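Local coordinates for protein beta-glucoside kinase (Listeria monocytogenes, PDB 4HTL) that phosphorylates cellobiose at the expense of ATP to give cellobiose-6'-phosphate, as a sugar kinase of the ROK family, at residues 166-169 with 170-173; 178-181 with 182-185; 220-223 with 224-227; 172-175 with 176-179. All coordinates share one frame; numbering follows the deposited sequence.

Overall arrangement
Interactions 1, 4 and 2 follow one another along residues 166-185: a 3-10 turn at the surface, the short helix 174-177, and the start of helix 180-191. Interactions 1 and 4 share Tyr172 and Thr173 and are joined by a salt bridge from Arg168 to Glu176; interactions 4 and 2 share Thr178 and Thr179. Interaction 3, on helix 212-236, is the buried one, and Thr178 packs against its Phe221 and Ile225. Chemistry follows place: charged and aromatic side chains lie over the exposed turn, threonine hydroxyls and carbonyls tie the partly buried middle, and a methyl-on-ring contact marks the core. Interactions 1, 3 and 4 also reach the second subunit.

Interaction 1 of 4, residues 166-169 with 170-173; sequences AFRP and GKYT
Ala166 N only lies near the hydroxyl of Tyr172, whereas Phe167 N bonds to it across a 3-10 turn that runs into helix 174-177. Phe167 N donates to Tyr172 OH at 3.2 Å with an N-H...O angle of 150°. Tyr172 OH also lies in the plane of the Phe167 ring, at its edge, 3.4 Å from Phe167 CD2, while Phe167 CB rests 3.7 Å from Lys171 CD. Arg168 comes next. Its chi1 of 66° sets CG between the backbone N and the carbonyl carbon, the chain then runs extended to NE, and the Arg168 and Lys171 side chains cross at about a right angle. Lys171 CG sits over the centre of one guanidinium face, 3.8 Å from Arg168 CZ. The two cationic ends remain apart, and Arg168 NH1 instead forms a salt bridge with Glu176. Arg168 O accepts from Lys171 N and Pro169 O from Tyr172 N, the successive i to i+3 bonds of the turn. Pro169 also packs on Ser263 of the second subunit. Where the turn ends, Gly170 O receives both Thr173 N, at 3.1 Å, and the Thr173 hydroxyl, OG1 lying 2.7 Å from Gly170 O.

Interaction 2 of 4, residues 178-181 with 182-185; sequences TTML and VLRR
Thr179 and Val182 meet where the backbone, having left the preceding helix at Thr178, is extended at Thr179 and turns helical at Met180. Three i to i+4 bonds follow: Leu183 N to Thr179 O, Arg184 N to Met180 O, and Arg185 N to Leu181 O, the last 2.9 Å long. The Thr179 side chain supplies the N-cap of helix 180-191: its OG1 accepts from Val182 N at 3.0 Å with an N-H...O angle of 162°. A chi1 of 71° puts this oxygen between the backbone N and the carbonyl carbon, turned to the first turn of the helix. Val182 CG2 crowds the same oxygen, 3.3 Å from Thr179 OG1. On another flank, the selenium of Met180, a selenomethionine bent at both chi2 and chi3, reaches Leu183 CD1, SE of Met180 lying 4.2 Å from it, and Leu183 goes on to pack against Leu217 and Phe221 of helix 212-236. Leu181 CD1 meets two arginines, lying 3.6 Å from Arg184 NH1 and 4.2 Å from Arg185 CG. Arg184 bends at chi3, and its NE donates to Ile198 O. Arg185 CG lies against the backbone, 3.4 Å from Leu181 O.

Interaction 3 of 4, residues 220-223 with 224-227; sequences EFYT and GICT
Two successive turns of helix 212-236, buried between helix 253-261, strand 126-131 and the second subunit, make up this contact. Regular i to i+4 bonds join them: Gly224 N to Glu220 O, Ile225 N to Phe221 O, Cys226 N to Tyr222 O, and Thr227 N to Thr223 O. The side-chain contact centres on Ile225. Its CD1 stands over one face of the Phe221 ring, 3.8 Å from the ring centroid and 20° off the normal, a CH-pi contact displaced toward CE2 and CZ. Phe221 chi1 of 176° places the ring beside its own carbonyl carbon, and the extended Ile225 chain (chi2 168°) reaches it. The same methyl meets Tyr222 in another way, near the plane of that ring, with Ile225 CD1 4.2 Å from Tyr222 CD1 and the two side chains running alongside each other. Tyr222 and Cys226 turn to helix 253-261, where Tyr222 OH makes a weak hydrogen bond to Glu256, whereas Phe221 and Ile225 pack on Ile131 of the strand.

On the flank facing the second subunit, where Thr227 packs on Pro164 of that chain, Thr227 OG1 donates to Thr223 O at 2.8 Å. Thr227 N approaches this oxygen from the opposite face of the carbonyl plane. Thr223 OG1 has partners of its own in His260 and Thr219 O. Ile225 thus meets Phe221 and Tyr222 through carbon contacts between side chains, while the buried Thr227 hydroxyl is satisfied within the helix by a carbonyl gripped by two donors.

Interaction 4 of 4, residues 172-175 with 176-179; sequences YTLN and ETTT
Leu174 and Thr178 pack side by side across the one-turn helix 174-177, from its first residue to the one just past its end; Thr173 is its N-cap residue. This is the tight, buried side. Leu174 CD2 lies 3.5 Å from Thr178 OG1 and 3.7 Å from Thr178 CB, and Thr178 goes on to touch Phe221 and Ile225 of helix 212-236. Leu174 O takes two donors, Thr178 N at 2.8 Å and Thr177 N from well above the carbonyl plane. Thr173 O accepts from Glu176 N at 2.9 Å. Its bond from Thr177 N is weak, and the Thr177 hydroxyl, with a chi1 of 65°, also faces it. Thr177 OG1 is hydrogen-bonded to Thr178 OG1 at 2.7 Å, with either able to donate, and is bonded to Ser161 as well, so its proton is not assigned to one acceptor. The Asn175 amide is held by strand 135-141, its OD1 accepting from Ile135 N.

The other side is looser. Glu176, partly exposed, extends beyond CG and has its carboxylate engaged with Arg168. Between Asn175 and Thr179 the methyl Thr179 CG2 touches Asn175 O at 3.4 Å, and a water donates to Asn175 O at 2.7 Å while accepting from Thr179 OG1 at 2.8 Å.

Interaction 1 of 4, residues 166-169 with 170-173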
loop_
_atom_site.group_PDB
_atom_site.type_symbol
_atom_site.label_atom_id
_atom_site.label_comp_id
_atom_site.label_asym_id
_atom_site.label_seq_id
_atom_site.Cartn_x
_atom_site.Cartn_y
_atom_site.Cartn_z
ATOM N N ALA A 166 -4.854 9.076 22.094
ATOM C CA ALA A 166 -4.226 8.286 23.180
ATOM C C ALA A 166 -4.987 7.031 23.564
ATOM O O ALA A 166 -4.483 6.249 24.373
ATOM C CB ALA A 166 -3.995 9.170 24.414
ATOM N N PHE A 167 -6.204 6.853 23.057
ATOM C CA PHE A 167 -6.862 5.562 23.174
ATOM C C PHE A 167 -6.141 4.563 22.242
ATOM O O PHE A 167 -5.219 4.941 21.531
ATOM C CB PHE A 167 -8.332 5.669 22.859
ATOM C CG PHE A 167 -9.127 6.383 23.927
ATOM C CD1 PHE A 167 -9.630 5.687 25.023
ATOM C CD2 PHE A 167 -9.379 7.724 23.825
ATOM C CE1 PHE A 167 -10.359 6.337 26.002
ATOM C CE2 PHE A 167 -10.101 8.377 24.814
ATOM C CZ PHE A 167 -10.609 7.664 25.880
ATOM N N ARG A 168 -6.494 3.292 22.324
ATOM C CA ARG A 168 -5.850 2.294 21.480
ATOM C C ARG A 168 -5.977 2.720 20.001
ATOM O O ARG A 168 -6.954 3.345 19.614
ATOM C CB ARG A 168 -6.407 0.899 21.741
ATOM C CG ARG A 168 -7.835 0.729 21.361
ATOM C CD ARG A 168 -8.340 -0.640 21.787
ATOM N NE ARG A 168 -9.773 -0.646 21.558
ATOM C CZ ARG A 168 -10.325 -0.643 20.354
ATOM N NH1 ARG A 168 -9.559 -0.781 19.307
ATOM N NH2 ARG A 168 -11.648 -0.612 20.221
ATOM N N PRO A 169 -4.941 2.431 19.207
ATOM C CA PRO A 169 -4.883 2.971 17.860
ATOM C C PRO A 169 -6.049 2.580 16.970
ATOM O O PRO A 169 -6.447 3.383 16.112
ATOM C CB PRO A 169 -3.554 2.450 17.310
ATOM C CG PRO A 169 -3.076 1.456 18.288
ATOM C CD PRO A 169 -3.689 1.761 19.592
ATOM N N GLY A 170 -6.613 1.401 17.187
ATOM C CA GLY A 170 -7.711 0.915 16.375
ATOM C C GLY A 170 -8.874 1.876 16.347
ATOM O O GLY A 170 -9.598 1.944 15.340
ATOM N N LYS A 171 -9.045 2.649 17.429
ATOM C CA LYS A 171 -10.175 3.555 17.542
ATOM C C LYS A 171 -10.132 4.680 16.489
ATOM O O LYS A 171 -11.127 5.324 16.244
ATOM C CB LYS A 171 -10.260 4.105 18.933
ATOM C CG LYS A 171 -10.804 3.069 19.936
ATOM C CD LYS A 171 -11.040 3.617 21.334
ATOM C CE LYS A 171 -11.918 2.725 22.186
ATOM N NZ LYS A 171 -12.201 3.332 23.549
ATOM N N TYR A 172 -8.942 4.919 15.923
ATOM C CA TYR A 172 -8.704 5.995 14.962
ATOM C C TYR A 172 -8.557 5.487 13.515
ATOM O O TYR A 172 -8.189 6.266 12.566
ATOM C CB TYR A 172 -7.486 6.795 15.386
ATOM C CG TYR A 172 -7.572 7.238 16.795
ATOM C CD1 TYR A 172 -8.363 8.311 17.169
ATOM C CD2 TYR A 172 -6.940 6.497 17.818
ATOM C CE1 TYR A 172 -8.439 8.705 18.486
ATOM C CE2 TYR A 172 -7.061 6.881 19.146
ATOM C CZ TYR A 172 -7.850 7.957 19.475
ATOM O OH TYR A 172 -7.925 8.394 20.811
ATOM N N THR A 173 -8.904 4.224 13.337
ATOM C CA THR A 173 -8.802 3.527 12.042
ATOM C C THR A 173 -10.158 3.353 11.383
ATOM O O THR A 173 -11.202 3.374 12.049
ATOM C CB THR A 173 -8.087 2.169 12.160
ATOM O OG1 THR A 173 -8.932 1.222 12.837
ATOM C CG2 THR A 173 -6.760 2.311 12.831
HETATM O O HOH W 1 -6.234 -1.199 18.776
#

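Interaction 2 of 4, residues 178-181 with 182-185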
loop_
_atom_site.group_PDB
_atom_site.type_symbol
_atom_site.label_atom_id
_atom_site.label_comp_id
_atom_site.label_asym_id
_atom_site.label_seq_id
_atom_site.Cartn_x
_atom_site.Cartn_y
_atom_site.Cartn_z
ATOM N N THR A 178 -15.398 4.247 10.124
ATOM C CA THR A 178 -15.937 4.375 8.784
ATOM C C THR A 178 -16.528 3.061 8.240
ATOM O O THR A 178 -15.959 2.424 7.344
ATOM C CB THR A 178 -14.878 4.969 7.851
ATOM O OG1 THR A 178 -14.250 6.100 8.487
ATOM C CG2 THR A 178 -15.415 5.342 6.487
ATOM N N THR A 179 -17.652 2.632 8.823
ATOM C CA THR A 179 -18.309 1.377 8.440
ATOM C C THR A 179 -19.798 1.561 8.582
ATOM O O THR A 179 -20.275 2.505 9.259
ATOM C CB THR A 179 -17.883 0.159 9.315
ATOM O OG1 THR A 179 -18.425 0.281 10.628
ATOM C CG2 THR A 179 -16.315 0.038 9.419
HETATM N N MSE A 180 -20.547 0.643 7.979
HETATM C CA MSE A 180 -22.010 0.651 8.128
HETATM C C MSE A 180 -22.440 0.458 9.609
HETATM O O MSE A 180 -23.428 1.059 10.066
HETATM C CB MSE A 180 -22.615 -0.413 7.252
HETATM C CG MSE A 180 -22.320 -0.193 5.723
HETATM SE SE MSE A 180 -23.111 1.391 4.885
HETATM C CE MSE A 180 -24.884 0.644 4.715
ATOM N N LEU A 181 -21.695 -0.373 10.345
ATOM C CA LEU A 181 -21.906 -0.552 11.779
ATOM C C LEU A 181 -21.682 0.738 12.566
ATOM O O LEU A 181 -22.506 1.094 13.413
ATOM C CB LEU A 181 -21.039 -1.665 12.348
ATOM C CG LEU A 181 -21.144 -1.940 13.867
ATOM C CD1 LEU A 181 -22.591 -2.194 14.358
ATOM C CD2 LEU A 181 -20.189 -3.094 14.229
ATOM N N VAL A 182 -20.600 1.460 12.266
ATOM C CA VAL A 182 -20.313 2.703 12.950
ATOM C C VAL A 182 -21.463 3.691 12.679
ATOM O O VAL A 182 -21.881 4.417 13.590
ATOM C CB VAL A 182 -18.932 3.283 12.527
ATOM C CG1 VAL A 182 -18.819 4.745 12.963
ATOM C CG2 VAL A 182 -17.833 2.408 13.083
ATOM N N LEU A 183 -21.953 3.751 11.432
ATOM C CA LEU A 183 -23.070 4.625 11.127
ATOM C C LEU A 183 -24.276 4.365 12.002
ATOM O O LEU A 183 -24.871 5.321 12.555
ATOM C CB LEU A 183 -23.484 4.509 9.661
ATOM C CG LEU A 183 -22.701 5.295 8.617
ATOM C CD1 LEU A 183 -23.188 4.866 7.220
ATOM C CD2 LEU A 183 -22.844 6.824 8.801
ATOM N N ARG A 184 -24.613 3.099 12.164
ATOM C CA ARG A 184 -25.752 2.711 13.014
ATOM C C ARG A 184 -25.485 3.063 14.481
ATOM O O ARG A 184 -26.360 3.600 15.162
ATOM C CB ARG A 184 -26.090 1.229 12.838
ATOM C CG ARG A 184 -26.586 0.911 11.429
ATOM C CD ARG A 184 -26.709 -0.584 11.214
ATOM N NE ARG A 184 -27.547 -1.141 12.273
ATOM C CZ ARG A 184 -27.169 -2.022 13.198
ATOM N NH1 ARG A 184 -25.962 -2.586 13.180
ATOM N NH2 ARG A 184 -28.051 -2.406 14.124
ATOM N N ARG A 185 -24.270 2.791 14.952
ATOM C CA ARG A 185 -23.866 3.163 16.316
ATOM C C ARG A 185 -23.974 4.656 16.552
ATOM O O ARG A 185 -24.498 5.088 17.571
ATOM C CB ARG A 185 -22.459 2.697 16.604
ATOM C CG ARG A 185 -22.406 1.201 16.802
ATOM C CD ARG A 185 -21.032 0.688 17.236
ATOM N NE ARG A 185 -20.451 1.492 18.320
ATOM C CZ ARG A 185 -19.244 2.060 18.282
ATOM N NH1 ARG A 185 -18.442 1.893 17.225
ATOM N NH2 ARG A 185 -18.815 2.794 19.311
#

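Interaction 3 of 4, residues 220-223 with 224-227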
loop_
_atom_site.group_PDB
_atom_site.type_symbol
_atom_site.label_atom_id
_atom_site.label_comp_id
_atom_site.label_asym_id
_atom_site.label_seq_id
_atom_site.Cartn_x
_atom_site.Cartn_y
_atom_site.Cartn_z
ATOM N N GLU A 220 -19.587 12.514 6.976
ATOM C CA GLU A 220 -18.377 12.064 7.679
ATOM C C GLU A 220 -17.941 10.678 7.193
ATOM O O GLU A 220 -16.762 10.426 7.059
ATOM C CB GLU A 220 -18.552 12.089 9.182
ATOM C CG GLU A 220 -18.786 13.500 9.697
ATOM C CD GLU A 220 -17.532 14.355 9.709
ATOM O OE1 GLU A 220 -16.579 13.919 10.344
ATOM O OE2 GLU A 220 -17.501 15.446 9.116
ATOM N N PHE A 221 -18.907 9.775 6.989
ATOM C CA PHE A 221 -18.650 8.453 6.420
ATOM C C PHE A 221 -17.939 8.583 5.072
ATOM O O PHE A 221 -16.895 7.959 4.820
ATOM C CB PHE A 221 -19.998 7.707 6.331
ATOM C CG PHE A 221 -19.935 6.342 5.674
ATOM C CD1 PHE A 221 -19.308 5.262 6.285
ATOM C CD2 PHE A 221 -20.635 6.110 4.525
ATOM C CE1 PHE A 221 -19.312 4.013 5.709
ATOM C CE2 PHE A 221 -20.665 4.863 3.940
ATOM C CZ PHE A 221 -19.999 3.801 4.535
ATOM N N TYR A 222 -18.475 9.409 4.181
ATOM C CA TYR A 222 -17.873 9.541 2.864
ATOM C C TYR A 222 -16.488 10.174 2.941
ATOM O O TYR A 222 -15.567 9.776 2.215
ATOM C CB TYR A 222 -18.787 10.330 1.929
ATOM C CG TYR A 222 -19.984 9.536 1.422
ATOM C CD1 TYR A 222 -19.868 8.205 1.077
ATOM C CD2 TYR A 222 -21.164 10.150 1.106
ATOM C CE1 TYR A 222 -20.927 7.474 0.587
ATOM C CE2 TYR A 222 -22.238 9.421 0.569
ATOM C CZ TYR A 222 -22.119 8.099 0.334
ATOM O OH TYR A 222 -23.202 7.434 -0.193
ATOM N N THR A 223 -16.301 11.088 3.874
ATOM C CA THR A 223 -14.963 11.688 4.060
ATOM C C THR A 223 -13.943 10.621 4.498
ATOM O O THR A 223 -12.852 10.591 4.001
ATOM C CB THR A 223 -14.993 12.861 5.067
ATOM O OG1 THR A 223 -15.771 13.942 4.509
ATOM C CG2 THR A 223 -13.538 13.360 5.445
ATOM N N GLY A 224 -14.336 9.722 5.392
ATOM C CA GLY A 224 -13.483 8.671 5.796
ATOM C C GLY A 224 -13.147 7.758 4.641
ATOM O O GLY A 224 -12.003 7.354 4.474
ATOM N N ILE A 225 -14.149 7.402 3.829
ATOM C CA ILE A 225 -13.877 6.561 2.654
ATOM C C ILE A 225 -12.888 7.266 1.679
ATOM O O ILE A 225 -11.918 6.648 1.203
ATOM C CB ILE A 225 -15.135 6.154 1.900
ATOM C CG1 ILE A 225 -16.020 5.291 2.808
ATOM C CG2 ILE A 225 -14.778 5.351 0.626
ATOM C CD1 ILE A 225 -17.434 5.062 2.292
ATOM N N CYS A 226 -13.130 8.557 1.440
ATOM C CA CYS A 226 -12.251 9.345 0.585
ATOM C C CYS A 226 -10.802 9.398 1.134
ATOM O O CYS A 226 -9.871 9.406 0.348
ATOM C CB CYS A 226 -12.787 10.754 0.399
ATOM S SG CYS A 226 -14.235 10.816 -0.678
ATOM N N THR A 227 -10.653 9.451 2.474
ATOM C CA THR A 227 -9.354 9.471 3.116
ATOM C C THR A 227 -8.625 8.160 2.768
ATOM O O THR A 227 -7.473 8.181 2.357
ATOM C CB THR A 227 -9.494 9.682 4.629
ATOM O OG1 THR A 227 -10.192 10.924 4.849
ATOM C CG2 THR A 227 -8.146 9.674 5.357
#

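Interaction 4 of 4, residues 172-175 with 176-179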
loop_
_atom_site.group_PDB
_atom_site.type_symbol
_atom_site.label_atom_id
_atom_site.label_comp_id
_atom_site.label_asym_id
_atom_site.label_seq_id
_atom_site.Cartn_x
_atom_site.Cartn_y
_atom_site.Cartn_z
ATOM N N TYR A 172 -8.942 4.919 15.923
ATOM C CA TYR A 172 -8.704 5.995 14.962
ATOM C C TYR A 172 -8.557 5.487 13.515
ATOM O O TYR A 172 -8.189 6.266 12.566
ATOM C CB TYR A 172 -7.486 6.795 15.386
ATOM C CG TYR A 172 -7.572 7.238 16.795
ATOM C CD1 TYR A 172 -8.363 8.311 17.169
ATOM C CD2 TYR A 172 -6.940 6.497 17.818
ATOM C CE1 TYR A 172 -8.439 8.705 18.486
ATOM C CE2 TYR A 172 -7.061 6.881 19.146
ATOM C CZ TYR A 172 -7.850 7.957 19.475
ATOM O OH TYR A 172 -7.925 8.394 20.811
ATOM N N THR A 173 -8.904 4.224 13.337
ATOM C CA THR A 173 -8.802 3.527 12.042
ATOM C C THR A 173 -10.158 3.353 11.383
ATOM O O THR A 173 -11.202 3.374 12.049
ATOM C CB THR A 173 -8.087 2.169 12.160
ATOM O OG1 THR A 173 -8.932 1.222 12.837
ATOM C CG2 THR A 173 -6.760 2.311 12.831
ATOM N N LEU A 174 -10.146 3.183 10.063
ATOM C CA LEU A 174 -11.388 3.013 9.255
ATOM C C LEU A 174 -12.289 1.940 9.845
ATOM O O LEU A 174 -13.513 2.131 9.894
ATOM C CB LEU A 174 -11.073 2.688 7.806
ATOM C CG LEU A 174 -10.415 3.809 6.967
ATOM C CD1 LEU A 174 -9.874 3.263 5.635
ATOM C CD2 LEU A 174 -11.377 5.012 6.755
ATOM N N ASN A 175 -11.695 0.835 10.326
ATOM C CA ASN A 175 -12.484 -0.254 10.948
ATOM C C ASN A 175 -13.428 0.230 12.026
ATOM O O ASN A 175 -14.474 -0.403 12.257
ATOM C CB ASN A 175 -11.567 -1.305 11.555
ATOM C CG ASN A 175 -11.079 -2.332 10.538
ATOM O OD1 ASN A 175 -11.815 -2.691 9.629
ATOM N ND2 ASN A 175 -9.866 -2.875 10.735
ATOM N N GLU A 176 -12.973 1.220 12.783
ATOM C CA GLU A 176 -13.736 1.770 13.877
ATOM C C GLU A 176 -14.341 3.146 13.692
ATOM O O GLU A 176 -15.035 3.635 14.601
ATOM C CB GLU A 176 -12.914 1.683 15.185
ATOM C CG GLU A 176 -12.409 0.270 15.424
ATOM C CD GLU A 176 -11.774 0.020 16.791
ATOM O OE1 GLU A 176 -12.274 0.580 17.782
ATOM O OE2 GLU A 176 -10.790 -0.786 16.848
ATOM N N THR A 177 -14.099 3.795 12.548
ATOM C CA THR A 177 -14.675 5.125 12.272
ATOM C C THR A 177 -15.571 5.189 11.056
ATOM O O THR A 177 -16.345 6.136 10.926
ATOM C CB THR A 177 -13.537 6.163 12.001
ATOM O OG1 THR A 177 -12.816 5.835 10.813
ATOM C CG2 THR A 177 -12.562 6.194 13.198
ATOM N N THR A 178 -15.398 4.247 10.124
ATOM C CA THR A 178 -15.937 4.375 8.784
ATOM C C THR A 178 -16.528 3.061 8.240
ATOM O O THR A 178 -15.959 2.424 7.344
ATOM C CB THR A 178 -14.878 4.969 7.851
ATOM O OG1 THR A 178 -14.250 6.100 8.487
ATOM C CG2 THR A 178 -15.415 5.342 6.487
ATOM N N THR A 179 -17.652 2.632 8.823
ATOM C CA THR A 179 -18.309 1.377 8.440
ATOM C C THR A 179 -19.798 1.561 8.582
ATOM O O THR A 179 -20.275 2.505 9.259
ATOM C CB THR A 179 -17.883 0.159 9.315
ATOM O OG1 THR A 179 -18.425 0.281 10.628
ATOM C CG2 THR A 179 -16.315 0.038 9.419
HETATM O O HOH W 2 -17.092 -1.029 12.650
#